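Local coordinates for minor capsid protein (Cafeteriavirus-dependent mavirus, PDB 6G42) that builds the vertices of the mavirus capsid as the penton protein, a single jelly-roll minor capsid protein that assembles into pentamers, at the interface of chains A and B. Numbering follows the deposited sequence. Chains: chain A/B, Minor capsid protein.

The interface of chains A and B. Residues chain A 160, 163-164, 167; chain B 25, 60, 248, 294.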
# COMPACT_ATOMS: atom_id res chain seq x y z
N ASP A 160 11.63 30.20 16.34
CA ASP A 160 11.88 29.47 15.08
C ASP A 160 11.99 27.95 15.25
O ASP A 160 11.52 27.21 14.40
CB ASP A 160 13.10 30.00 14.32
CG ASP A 160 13.08 29.63 12.82
OD1 ASP A 160 12.01 29.75 12.17
OD2 ASP A 160 14.15 29.23 12.29
N ARG A 163 8.42 26.91 15.79
CA ARG A 163 7.81 27.14 14.48
C ARG A 163 8.05 25.97 13.51
O ARG A 163 7.11 25.50 12.87
CB ARG A 163 8.34 28.46 13.90
CG ARG A 163 8.17 28.68 12.39
CD ARG A 163 6.71 28.75 11.99
NE ARG A 163 6.57 29.23 10.62
CZ ARG A 163 6.03 28.57 9.59
NH1 ARG A 163 5.54 27.33 9.71
NH2 ARG A 163 5.97 29.17 8.41
N VAL A 164 9.30 25.52 13.41
CA VAL A 164 9.67 24.45 12.48
C VAL A 164 9.15 23.07 12.91
O VAL A 164 8.63 22.32 12.07
CB VAL A 164 11.20 24.41 12.24
CG1 VAL A 164 11.61 23.24 11.36
CG2 VAL A 164 11.65 25.71 11.57
N ASN A 167 5.11 22.88 12.67
CA ASN A 167 4.90 23.68 11.44
C ASN A 167 3.49 23.67 10.86
O ASN A 167 3.17 24.52 10.04
CB ASN A 167 5.91 23.29 10.35
CG ASN A 167 5.82 21.82 9.95
OD1 ASN A 167 4.92 21.42 9.20
ND2 ASN A 167 6.77 21.01 10.41
N ARG B 25 15.70 31.86 10.08
CA ARG B 25 14.77 31.34 9.06
C ARG B 25 15.42 31.06 7.70
O ARG B 25 14.79 31.19 6.66
CB ARG B 25 13.58 32.29 8.87
CG ARG B 25 12.82 32.61 10.14
CD ARG B 25 11.36 32.88 9.81
NE ARG B 25 10.53 33.09 11.00
CZ ARG B 25 10.39 34.24 11.66
NH1 ARG B 25 11.04 35.34 11.28
NH2 ARG B 25 9.58 34.30 12.71
N LYS B 60 14.06 18.44 7.69
CA LYS B 60 13.75 19.83 8.06
C LYS B 60 14.24 20.90 7.08
O LYS B 60 15.22 21.62 7.33
CB LYS B 60 14.22 20.14 9.47
CG LYS B 60 13.66 19.19 10.49
CD LYS B 60 14.03 19.62 11.88
CE LYS B 60 13.49 18.64 12.90
NZ LYS B 60 13.75 19.17 14.25
N TYR B 248 7.01 23.02 5.25
CA TYR B 248 8.11 22.33 5.93
C TYR B 248 7.97 20.82 5.74
O TYR B 248 6.89 20.26 5.93
CB TYR B 248 8.18 22.71 7.40
CG TYR B 248 8.58 24.15 7.58
CD1 TYR B 248 7.63 25.17 7.55
CD2 TYR B 248 9.93 24.50 7.72
CE1 TYR B 248 8.01 26.49 7.68
CE2 TYR B 248 10.31 25.82 7.86
CZ TYR B 248 9.35 26.82 7.83
OH TYR B 248 9.72 28.14 7.96
N GLN B 294 17.88 24.35 11.43
CA GLN B 294 17.51 23.05 11.99
C GLN B 294 17.85 21.88 11.06
O GLN B 294 17.82 20.73 11.48
CB GLN B 294 16.01 23.03 12.31
CG GLN B 294 15.56 24.12 13.29
CD GLN B 294 15.23 25.46 12.65
OE1 GLN B 294 15.33 25.63 11.43
NE2 GLN B 294 14.83 26.42 13.46
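B:Tyr248, at the start of strand 248-254 of one penton subunit, lies against the short helix 160-165 of its neighbour, a worked example of how an aromatic side chain can serve several partners through different parts of its surface. At one edge of the ring, CE1 sits over a face of the A:Arg163 guanidinium, offset toward the rim and 3.4 Å from CZ. The two planes stand 73° apart, which makes this an edge-on-face contact rather than a parallel stack. A:Arg163 reaches it with CG anti to the backbone N and a bend at chi2 (64°). Over the face of the ring, on its CE2 side, the methyl CG2 of A:Val164 packs 3.9 Å from CE2, the two side chains crossing at about a right angle. Near the root of the tyrosine, the amide carbon CG of A:Asn167 packs 3.6 Å from the CB methylene, the two side chains running past each other in opposite directions. That amide is held from within its own chain: ND2 donates to the carbonyl O of A:Val164 at 2.8 Å, which helps fix its rotation just past the helix end.

The polar part of the contact gathers on A:Asp160, the first residue of the helix. B:Gln294 NE2 gives a nearly straight hydrogen bond to the carboxylate OD2 at 3.1 Å, arriving from above the carboxylate plane although the acceptor lies in the amide plane. Bent at chi2 (86°), the same glutamine also lays its amide carbon CD against A:Val164 CG2 at 3.7 Å, combining polar and apolar contact. The other carboxylate oxygen, OD1, forms a long salt bridge with B:Arg25 NE at 3.8 Å, the carboxylate and guanidinium planes being steeply inclined. A:Asp160, if charged, may also ease the proximity of the like-charged B:Arg25 and A:Arg163.

Together these contacts dock the helix of one subunit onto its neighbour and probably help set their relative placement in the pentameric penton.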